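Local atomic coordinates of VirX1 (Cyanophage Syn10, PDB entry 6QGM), a protein that probably acts as a flavin-dependent halogenase of the tryptophan halogenase family, a marine viral enzyme that iodinates diverse substrates. Residues Y260-T271 and W282-I290. Residues are numbered along the deposited sequence; the frame is centred on the assembly and turned at random.
Sequences YENREEEMHNVT and WNIPLWNRI
The backbone oxygen of Trp287 is gripped by two nitrogens of Arg263, NE at 3.0 Å and NH2 at 2.9 Å. Arg263 NE approaches nearly along the C=O bond, NH2 from above the carbonyl plane, while the oxygen stays 6° out of the guanidinium plane. With CG anti to the backbone N (chi1 -178°) and the chain extended to NE, Arg263 reaches from the short helix 263-266 to the turn. Its NH2 then sits over the centre of one Trp287 face, a cation-pi contact with CZ 4.2 Å from the six-membered ring centroid and the two planes 64° apart. Met267 SD meets the same indole obliquely, a Met-aromatic contact 3.7 Å from Trp287 CE3; Tyr527 of helix 518-527 stacks on this indole. One residue earlier in the turn, Leu286 O accepts in its carbonyl plane from Tyr260 OH (2.6 Å), and Ile290 CG1 packs 3.4 Å from Tyr260 CE1. Pro285 CB lies near the Tyr260 hydroxyl and Met267 CG. The turn between strands 279-285 and 290-296 is thus held to residues 260-267 through two carbonyls and the indole; the doubly bonded guanidinium is fixed with NH2 facing the ring, its charge probably polarising carbonyl and pi cloud.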
loop_
_atom_site.group_PDB
_atom_site.type_symbol
_atom_site.label_atom_id
_atom_site.label_comp_id
_atom_site.label_asym_id
_atom_site.label_seq_id
_atom_site.Cartn_x
_atom_site.Cartn_y
_atom_site.Cartn_z
ATOM N N TYR B 260 41.411 -28.457 -7.288
ATOM C CA TYR B 260 40.554 -29.371 -8.084
ATOM C C TYR B 260 41.168 -30.770 -8.055
ATOM O O TYR B 260 42.391 -30.884 -8.163
ATOM C CB TYR B 260 40.394 -28.886 -9.531
ATOM C CG TYR B 260 39.414 -27.759 -9.708
ATOM C CD1 TYR B 260 38.059 -27.959 -9.541
ATOM C CD2 TYR B 260 39.834 -26.495 -10.059
ATOM C CE1 TYR B 260 37.153 -26.923 -9.690
ATOM C CE2 TYR B 260 38.945 -25.446 -10.231
ATOM C CZ TYR B 260 37.597 -25.661 -10.033
ATOM O OH TYR B 260 36.698 -24.646 -10.169
ATOM N N GLU B 261 40.323 -31.795 -7.910
ATOM C CA GLU B 261 40.688 -33.227 -8.099
ATOM C C GLU B 261 40.408 -33.609 -9.555
ATOM O O GLU B 261 41.293 -34.195 -10.175
ATOM C CB GLU B 261 39.937 -34.115 -7.101
ATOM C CG GLU B 261 40.447 -33.942 -5.678
ATOM C CD GLU B 261 39.846 -34.842 -4.625
ATOM O OE1 GLU B 261 38.698 -35.306 -4.827
ATOM O OE2 GLU B 261 40.547 -35.069 -3.605
ATOM N N ASN B 262 39.214 -33.288 -10.060
ATOM C CA ASN B 262 38.823 -33.479 -11.482
ATOM C C ASN B 262 38.211 -32.171 -11.994
ATOM O O ASN B 262 36.986 -32.025 -11.958
ATOM C CB ASN B 262 37.914 -34.696 -11.666
ATOM C CG ASN B 262 37.633 -34.989 -13.125
ATOM O OD1 ASN B 262 37.680 -34.099 -13.976
ATOM N ND2 ASN B 262 37.306 -36.235 -13.420
ATOM N N ARG B 263 39.070 -31.275 -12.477
ATOM C CA ARG B 263 38.759 -29.858 -12.787
ATOM C C ARG B 263 37.607 -29.729 -13.788
ATOM O O ARG B 263 36.724 -28.890 -13.568
ATOM C CB ARG B 263 40.028 -29.195 -13.305
ATOM C CG ARG B 263 39.876 -27.719 -13.621
ATOM C CD ARG B 263 41.097 -27.332 -14.408
ATOM N NE ARG B 263 41.164 -25.910 -14.605
ATOM C CZ ARG B 263 41.733 -25.308 -15.635
ATOM N NH1 ARG B 263 42.298 -26.024 -16.590
ATOM N NH2 ARG B 263 41.738 -23.993 -15.703
ATOM N N GLU B 264 37.645 -30.494 -14.878
ATOM C CA GLU B 264 36.602 -30.469 -15.947
ATOM C C GLU B 264 35.258 -30.823 -15.299
ATOM O O GLU B 264 34.340 -30.022 -15.489
ATOM C CB GLU B 264 36.962 -31.438 -17.071
ATOM C CG GLU B 264 38.183 -30.998 -17.871
ATOM C CD GLU B 264 38.470 -31.815 -19.124
ATOM O OE1 GLU B 264 37.513 -32.382 -19.695
ATOM O OE2 GLU B 264 39.652 -31.898 -19.539
ATOM N N GLU B 265 35.175 -31.921 -14.533
ATOM C CA GLU B 265 33.924 -32.420 -13.897
ATOM C C GLU B 265 33.432 -31.464 -12.798
ATOM O O GLU B 265 32.208 -31.320 -12.643
ATOM C CB GLU B 265 34.121 -33.809 -13.280
ATOM C CG GLU B 265 34.085 -34.958 -14.269
ATOM C CD GLU B 265 33.819 -36.333 -13.633
ATOM O OE1 GLU B 265 33.134 -36.395 -12.581
ATOM O OE2 GLU B 265 34.240 -37.368 -14.202
ATOM N N GLU B 266 34.349 -30.835 -12.061
ATOM C CA GLU B 266 34.071 -30.150 -10.765
ATOM C C GLU B 266 33.742 -28.669 -10.961
ATOM O O GLU B 266 33.036 -28.124 -10.103
ATOM C CB GLU B 266 35.285 -30.230 -9.844
ATOM C CG GLU B 266 35.473 -31.558 -9.152
ATOM C CD GLU B 266 36.420 -31.421 -7.970
ATOM O OE1 GLU B 266 35.977 -30.865 -6.916
ATOM O OE2 GLU B 266 37.602 -31.817 -8.117
ATOM N N MET B 267 34.280 -28.034 -12.002
ATOM C CA MET B 267 34.141 -26.576 -12.246
ATOM C C MET B 267 32.707 -26.278 -12.676
ATOM O O MET B 267 32.453 -26.088 -13.881
ATOM C CB MET B 267 35.123 -26.092 -13.314
ATOM C CG MET B 267 35.209 -24.599 -13.387
ATOM S SD MET B 267 36.256 -24.087 -14.752
ATOM C CE MET B 267 37.752 -24.998 -14.363
ATOM N N HIS B 268 31.802 -26.222 -11.700
ATOM C CA HIS B 268 30.342 -26.140 -11.935
ATOM C C HIS B 268 29.927 -24.726 -12.342
ATOM O O HIS B 268 30.450 -23.734 -11.800
ATOM C CB HIS B 268 29.572 -26.685 -10.729
ATOM C CG HIS B 268 29.695 -28.168 -10.614
ATOM N ND1 HIS B 268 29.503 -28.834 -9.442
ATOM C CD2 HIS B 268 30.026 -29.108 -11.525
ATOM C CE1 HIS B 268 29.694 -30.120 -9.630
ATOM N NE2 HIS B 268 30.014 -30.311 -10.897
ATOM N N ASN B 269 29.075 -24.717 -13.363
ATOM C CA ASN B 269 28.036 -23.728 -13.736
ATOM C C ASN B 269 27.309 -23.029 -12.562
ATOM O O ASN B 269 26.447 -22.192 -12.871
ATOM C CB ASN B 269 26.975 -24.510 -14.506
ATOM C CG ASN B 269 26.573 -23.846 -15.793
ATOM O OD1 ASN B 269 26.985 -22.722 -16.067
ATOM N ND2 ASN B 269 25.785 -24.553 -16.583
ATOM N N VAL B 270 27.525 -23.404 -11.288
ATOM C CA VAL B 270 26.670 -22.937 -10.151
ATOM C C VAL B 270 27.490 -22.654 -8.880
ATOM O O VAL B 270 28.556 -23.261 -8.700
ATOM C CB VAL B 270 25.547 -23.942 -9.827
ATOM C CG1 VAL B 270 24.736 -24.316 -11.059
ATOM C CG2 VAL B 270 26.076 -25.186 -9.130
ATOM N N THR B 271 26.969 -21.762 -8.029
ATOM C CA THR B 271 27.335 -21.628 -6.598
ATOM C C THR B 271 26.472 -22.616 -5.801
ATOM O O THR B 271 25.247 -22.439 -5.792
ATOM C CB THR B 271 27.168 -20.189 -6.086
ATOM O OG1 THR B 271 27.831 -19.260 -6.940
ATOM C CG2 THR B 271 27.734 -20.001 -4.703
ATOM N N TRP B 282 29.485 -22.578 1.346
ATOM C CA TRP B 282 29.465 -22.145 -0.079
ATOM C C TRP B 282 30.576 -22.872 -0.840
ATOM O O TRP B 282 31.614 -23.175 -0.218
ATOM C CB TRP B 282 29.573 -20.618 -0.227
ATOM C CG TRP B 282 30.909 -20.018 0.090
ATOM C CD1 TRP B 282 32.018 -20.020 -0.706
ATOM C CD2 TRP B 282 31.252 -19.267 1.266
ATOM N NE1 TRP B 282 33.039 -19.351 -0.090
ATOM C CE2 TRP B 282 32.597 -18.866 1.116
ATOM C CE3 TRP B 282 30.563 -18.901 2.428
ATOM C CZ2 TRP B 282 33.266 -18.123 2.090
ATOM C CZ3 TRP B 282 31.224 -18.162 3.389
ATOM C CH2 TRP B 282 32.558 -17.787 3.224
ATOM N N ASN B 283 30.313 -23.174 -2.112
ATOM C CA ASN B 283 31.270 -23.750 -3.087
ATOM C C ASN B 283 31.291 -22.819 -4.308
ATOM O O ASN B 283 30.250 -22.676 -4.966
ATOM C CB ASN B 283 30.913 -25.200 -3.422
ATOM C CG ASN B 283 32.005 -25.904 -4.184
ATOM O OD1 ASN B 283 32.747 -26.691 -3.599
ATOM N ND2 ASN B 283 32.149 -25.586 -5.468
ATOM N N ILE B 284 32.424 -22.171 -4.561
ATOM C CA ILE B 284 32.604 -21.204 -5.682
ATOM C C ILE B 284 33.720 -21.717 -6.586
ATOM O O ILE B 284 34.890 -21.591 -6.258
ATOM C CB ILE B 284 32.856 -19.793 -5.124
ATOM C CG1 ILE B 284 31.610 -19.284 -4.405
ATOM C CG2 ILE B 284 33.286 -18.839 -6.222
ATOM C CD1 ILE B 284 31.841 -18.022 -3.619
ATOM N N PRO B 285 33.385 -22.367 -7.719
ATOM C CA PRO B 285 34.388 -22.807 -8.681
ATOM C C PRO B 285 35.009 -21.611 -9.411
ATOM O O PRO B 285 34.277 -20.806 -9.952
ATOM C CB PRO B 285 33.629 -23.681 -9.693
ATOM C CG PRO B 285 32.273 -23.931 -9.041
ATOM C CD PRO B 285 32.023 -22.740 -8.129
ATOM N N LEU B 286 36.337 -21.515 -9.372
ATOM C CA LEU B 286 37.125 -20.572 -10.204
ATOM C C LEU B 286 37.962 -21.373 -11.194
ATOM O O LEU B 286 37.875 -22.609 -11.200
ATOM C CB LEU B 286 38.002 -19.713 -9.291
ATOM C CG LEU B 286 37.248 -18.815 -8.317
ATOM C CD1 LEU B 286 38.226 -18.013 -7.489
ATOM C CD2 LEU B 286 36.287 -17.901 -9.047
ATOM N N TRP B 287 38.712 -20.682 -12.042
ATOM C CA TRP B 287 39.459 -21.313 -13.159
ATOM C C TRP B 287 40.489 -22.281 -12.570
ATOM O O TRP B 287 40.579 -23.389 -13.093
ATOM C CB TRP B 287 40.081 -20.229 -14.048
ATOM C CG TRP B 287 40.681 -20.713 -15.325
ATOM C CD1 TRP B 287 41.958 -20.521 -15.750
ATOM C CD2 TRP B 287 40.030 -21.471 -16.359
ATOM N NE1 TRP B 287 42.150 -21.104 -16.975
ATOM C CE2 TRP B 287 40.981 -21.693 -17.379
ATOM C CE3 TRP B 287 38.741 -21.987 -16.527
ATOM C CZ2 TRP B 287 40.683 -22.411 -18.536
ATOM C CZ3 TRP B 287 38.454 -22.700 -17.672
ATOM C CH2 TRP B 287 39.407 -22.891 -18.671
ATOM N N ASN B 288 41.155 -21.903 -11.469
ATOM C CA ASN B 288 42.368 -22.579 -10.930
ATOM C C ASN B 288 42.096 -23.309 -9.609
ATOM O O ASN B 288 43.002 -24.043 -9.157
ATOM C CB ASN B 288 43.528 -21.595 -10.749
ATOM C CG ASN B 288 43.220 -20.398 -9.876
ATOM O OD1 ASN B 288 42.072 -20.130 -9.533
ATOM N ND2 ASN B 288 44.250 -19.647 -9.535
ATOM N N ARG B 289 40.915 -23.148 -9.005
ATOM C CA ARG B 289 40.638 -23.682 -7.636
ATOM C C ARG B 289 39.145 -23.589 -7.305
ATOM O O ARG B 289 38.419 -22.906 -8.074
ATOM C CB ARG B 289 41.413 -22.867 -6.603
ATOM C CG ARG B 289 40.894 -21.445 -6.425
ATOM C CD ARG B 289 42.016 -20.485 -6.117
ATOM N NE ARG B 289 41.551 -19.206 -5.593
ATOM C CZ ARG B 289 41.479 -18.068 -6.277
ATOM N NH1 ARG B 289 41.805 -18.013 -7.569
ATOM N NH2 ARG B 289 41.068 -16.977 -5.653
ATOM N N ILE B 290 38.731 -24.229 -6.200
ATOM C CA ILE B 290 37.399 -24.034 -5.557
ATOM C C ILE B 290 37.596 -23.152 -4.321
ATOM O O ILE B 290 38.453 -23.506 -3.494
ATOM C CB ILE B 290 36.766 -25.385 -5.178
ATOM C CG1 ILE B 290 36.661 -26.334 -6.372
ATOM C CG2 ILE B 290 35.415 -25.188 -4.496
ATOM C CD1 ILE B 290 36.400 -27.770 -5.972
#